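PDB 4ME8: signal peptidase I from Enterococcus faecalis, which probably cleaves hydrophobic N-terminal signal or leader sequences from secreted proteins, as a serine-type endopeptidase of the S26 family. Local coordinates for residues 118-121 against 122-126; 127-130 against 131-135. All coordinates share one frame; numbering follows the deposited sequence.

Contact 1 of 2, residues 118-121 against 122-126; sequences PRSD and DSRYF. With EDO (1,2-ethanediol), chain C.
Ser120 and Asp122 meet through their side chains, Ser120 OG donating to Asp122 OD2 at 2.6 Å from above the carboxylate plane. Asp122 CB lies against the backbone of Asp121, 3.2 Å from Asp121 C. With chi1 at 51°, CG stands between the backbone N and the carbonyl carbon, placing the carboxylate for Arg124 to grip side-on. Asp122 OD1 receives Arg124 NE on its syn lone pair (3.0 Å) and, on the anti side and tilted from the carboxylate plane, the backbone Arg124 N, a longer bond of 3.3 Å that makes Asp122 the N-cap of the short helix 123-126. Asp122 OD2 takes Arg124 NH2 on its own syn lone pair at 2.9 Å, close to the guanidinium plane, and also accepts from Gly114 N. Donors on both oxygens fix the rotation of this buried carboxylate, while Arg124 NH2 also bonds Arg117 O and NH1 bonds Gln90. The segments complete the conserved motif of type I signal peptidases that begins with Gly-Asp-Asn and continues as Ser-x-Asp-Ser-Arg. Ser120 OG is also hydrogen-bonded to Lys46, the predicted active-site lysine, so Asp122 is a second-shell partner that probably positions Ser120. Asp122 O accepts from both Tyr125 N and Phe126 N. Arg124 O accepts from O2 of an ethanediol, probably from the crystallisation liquor, at 2.8 Å. The Tyr125 ring has Arg124 CB over the centre of one face, while Ser120 O comes to its edge, 3.6 Å from Tyr125 CD2. Asp121 O approaches Phe126 CE2 to 3.3 Å, and the Asp121 carboxylate forms a salt bridge with Arg39.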
# COMPACT_ATOMS: atom_id res chain seq x y z
N PRO A 118 7.58 -1.02 -8.85
CA PRO A 118 8.44 0.05 -9.37
C PRO A 118 7.78 1.00 -10.38
O PRO A 118 8.41 1.98 -10.80
CB PRO A 118 9.61 -0.71 -10.02
CG PRO A 118 9.13 -2.11 -10.22
CD PRO A 118 8.09 -2.36 -9.18
N ARG A 119 6.55 0.70 -10.79
CA ARG A 119 5.82 1.51 -11.77
C ARG A 119 4.51 2.05 -11.18
O ARG A 119 3.65 2.54 -11.90
CB ARG A 119 5.56 0.68 -13.03
CG ARG A 119 6.69 0.72 -14.05
CD ARG A 119 6.79 -0.55 -14.88
NE ARG A 119 7.67 -1.55 -14.27
CZ ARG A 119 9.00 -1.59 -14.39
NH1 ARG A 119 9.66 -0.67 -15.11
NH2 ARG A 119 9.69 -2.55 -13.78
N SER A 120 4.39 1.98 -9.86
CA SER A 120 3.15 2.33 -9.17
C SER A 120 3.23 3.69 -8.45
O SER A 120 4.07 3.91 -7.57
CB SER A 120 2.79 1.25 -8.15
OG SER A 120 1.67 1.66 -7.38
N ASP A 121 2.32 4.58 -8.82
CA ASP A 121 2.06 5.78 -8.03
C ASP A 121 1.09 5.33 -6.94
O ASP A 121 -0.05 5.01 -7.21
CB ASP A 121 1.46 6.87 -8.91
CG ASP A 121 1.54 8.24 -8.29
OD1 ASP A 121 2.17 8.40 -7.23
OD2 ASP A 121 0.96 9.17 -8.89
N ASP A 122 1.56 5.26 -5.70
CA ASP A 122 0.71 4.76 -4.62
C ASP A 122 1.05 5.52 -3.35
O ASP A 122 1.60 6.62 -3.45
CB ASP A 122 0.84 3.24 -4.49
CG ASP A 122 2.29 2.77 -4.42
OD1 ASP A 122 3.12 3.49 -3.83
OD2 ASP A 122 2.58 1.68 -4.95
N SER A 123 0.72 4.99 -2.18
CA SER A 123 0.84 5.76 -0.94
C SER A 123 2.29 6.14 -0.61
O SER A 123 2.52 7.10 0.12
CB SER A 123 0.20 5.04 0.24
OG SER A 123 -1.22 5.10 0.17
N ARG A 124 3.25 5.39 -1.14
CA ARG A 124 4.66 5.79 -1.03
C ARG A 124 4.93 7.18 -1.59
O ARG A 124 5.90 7.81 -1.19
CB ARG A 124 5.57 4.80 -1.75
CG ARG A 124 5.76 3.49 -1.02
CD ARG A 124 6.50 2.48 -1.88
NE ARG A 124 5.75 2.16 -3.10
CZ ARG A 124 6.23 1.44 -4.11
NH1 ARG A 124 7.47 0.96 -4.07
NH2 ARG A 124 5.47 1.21 -5.18
N TYR A 125 4.10 7.63 -2.54
CA TYR A 125 4.37 8.86 -3.29
C TYR A 125 3.23 9.89 -3.28
O TYR A 125 3.51 11.09 -3.31
CB TYR A 125 4.77 8.51 -4.73
CG TYR A 125 5.88 7.48 -4.80
CD1 TYR A 125 7.14 7.76 -4.29
CD2 TYR A 125 5.65 6.22 -5.35
CE1 TYR A 125 8.16 6.81 -4.34
CE2 TYR A 125 6.66 5.27 -5.41
CZ TYR A 125 7.91 5.57 -4.90
OH TYR A 125 8.91 4.64 -4.96
N PHE A 126 1.97 9.44 -3.26
CA PHE A 126 0.84 10.38 -3.08
C PHE A 126 0.21 10.40 -1.67
O PHE A 126 -0.78 11.11 -1.44
CB PHE A 126 -0.23 10.25 -4.19
CG PHE A 126 -0.95 8.91 -4.26
CD1 PHE A 126 -1.36 8.22 -3.12
CD2 PHE A 126 -1.30 8.39 -5.50
CE1 PHE A 126 -2.04 7.02 -3.22
CE2 PHE A 126 -1.99 7.19 -5.60
CZ PHE A 126 -2.36 6.51 -4.46
C1 EDO C . 9.88 8.85 -0.55
O1 EDO C . 10.39 7.75 -1.34
C2 EDO C . 8.84 9.65 -1.34
O2 EDO C . 7.66 9.89 -0.56

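Contact 2 of 2, residues 127-130 against 131-135; sequences GFVK and QASVE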
# COMPACT_ATOMS: atom_id res chain seq x y z
N GLY A 127 0.78 9.65 -0.73
CA GLY A 127 0.34 9.72 0.66
C GLY A 127 -0.90 8.90 0.91
O GLY A 127 -1.28 8.08 0.09
N PHE A 128 -1.55 9.13 2.05
CA PHE A 128 -2.69 8.31 2.47
C PHE A 128 -3.94 8.58 1.63
O PHE A 128 -4.13 9.68 1.10
CB PHE A 128 -3.01 8.53 3.96
CG PHE A 128 -1.88 8.18 4.88
CD1 PHE A 128 -1.49 6.85 5.07
CD2 PHE A 128 -1.19 9.18 5.59
CE1 PHE A 128 -0.45 6.53 5.93
CE2 PHE A 128 -0.15 8.85 6.44
CZ PHE A 128 0.22 7.53 6.61
N VAL A 129 -4.81 7.56 1.53
CA VAL A 129 -6.06 7.66 0.79
C VAL A 129 -7.24 7.79 1.76
O VAL A 129 -7.34 7.02 2.71
CB VAL A 129 -6.27 6.41 -0.10
CG1 VAL A 129 -7.62 6.45 -0.81
CG2 VAL A 129 -5.12 6.29 -1.10
N LYS A 130 -8.14 8.74 1.53
CA LYS A 130 -9.33 8.87 2.38
C LYS A 130 -10.26 7.68 2.14
O LYS A 130 -10.63 7.40 1.00
CB LYS A 130 -10.07 10.20 2.14
CG LYS A 130 -9.34 11.39 2.75
CD LYS A 130 -10.19 12.64 2.94
CE LYS A 130 -9.62 13.47 4.09
NZ LYS A 130 -10.04 14.90 4.10
N GLN A 131 -10.60 6.97 3.22
CA GLN A 131 -11.58 5.87 3.18
C GLN A 131 -12.86 6.28 2.46
O GLN A 131 -13.33 5.56 1.58
CB GLN A 131 -11.95 5.42 4.60
CG GLN A 131 -10.86 4.68 5.35
CD GLN A 131 -11.36 4.00 6.63
OE1 GLN A 131 -12.55 3.98 6.92
NE2 GLN A 131 -10.44 3.44 7.38
N ALA A 132 -13.41 7.43 2.82
CA ALA A 132 -14.65 7.94 2.25
C ALA A 132 -14.64 8.07 0.72
O ALA A 132 -15.70 8.05 0.09
CB ALA A 132 -15.01 9.27 2.88
N SER A 133 -13.46 8.22 0.12
CA SER A 133 -13.34 8.35 -1.34
C SER A 133 -13.25 6.99 -2.08
O SER A 133 -13.26 6.96 -3.32
CB SER A 133 -12.14 9.25 -1.70
OG SER A 133 -10.90 8.65 -1.34
N VAL A 134 -13.19 5.88 -1.35
CA VAL A 134 -13.13 4.56 -1.96
C VAL A 134 -14.50 4.18 -2.53
O VAL A 134 -15.48 4.12 -1.78
CB VAL A 134 -12.64 3.50 -0.95
CG1 VAL A 134 -12.69 2.10 -1.55
CG2 VAL A 134 -11.23 3.84 -0.49
N GLU A 135 -14.56 3.93 -3.84
CA GLU A 135 -15.84 3.61 -4.51
C GLU A 135 -16.15 2.11 -4.60
O GLU A 135 -17.28 1.73 -4.90
CB GLU A 135 -15.97 4.27 -5.90
CG GLU A 135 -14.70 4.87 -6.50
CD GLU A 135 -14.97 5.76 -7.71
OE1 GLU A 135 -15.98 5.53 -8.42
OE2 GLU A 135 -14.16 6.69 -7.95
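Val129 reaches the following turn through CG1, which comes within 4.0 Å of Ser133 OG and makes a looser apolar contact, 4.5 Å, with Val134 CG2. A chi1 of 176° turns Val129 CG1 to the carbonyl side, toward the turn. At the two ends of the turn, Val129 touches Phe35 and Val134 touches Ile33 of strand 32-36, so the two valines meet beside the same strand. At Lys130 the backbone carbonyl takes over the contact. Lys130 O accepts twice from Ser133, from the hydroxyl OG at 2.7 Å and from the amide N at 3.1 Å. The hydroxyl arrives tilted only 15° from the carbonyl plane, whereas the amide lies well above that plane, so the two donors reach the oxygen from different directions. The hydrogen bond from Ser133 N opens the 3-10 segment 131-133, and the next one, Val134 N to Gln131 O at 3.0 Å, continues the winding. This compact turn takes the chain off strand 129-130, one outermost strand of an antiparallel sheet and paired with 109-113, and sends it toward 136-137, the other outermost strand. A chi1 of 66° folds the Ser133 hydroxyl back over its own backbone, where it can meet Lys130 O alongside the amide. The Lys130 side chain contributes chiefly its base, CB lying 3.9 Å from Ser133 OG, while the extended remainder leads away from the turn.

Overall arrangement
Contacts 1 and 2 follow one another along the chain and touch where Ser123 OG packs against Phe128 CA and Val129 CG2. Contact 1 is the more buried, nearer the centre of the chain, and rests on charge: a carboxylate ringed by donors, with Ser120 linking it to the predicted catalytic lysine. Contact 2 lies at the surface and has no salt bridge at all among its residues; a doubly used carbonyl and a thin valine pair join its two parts. The elements also differ. Residues 118-126 lead from a loop into a capped helical turn against strand 109-113, whereas 127-135 leave that strand's partner, 129-130, by a 3-10 turn.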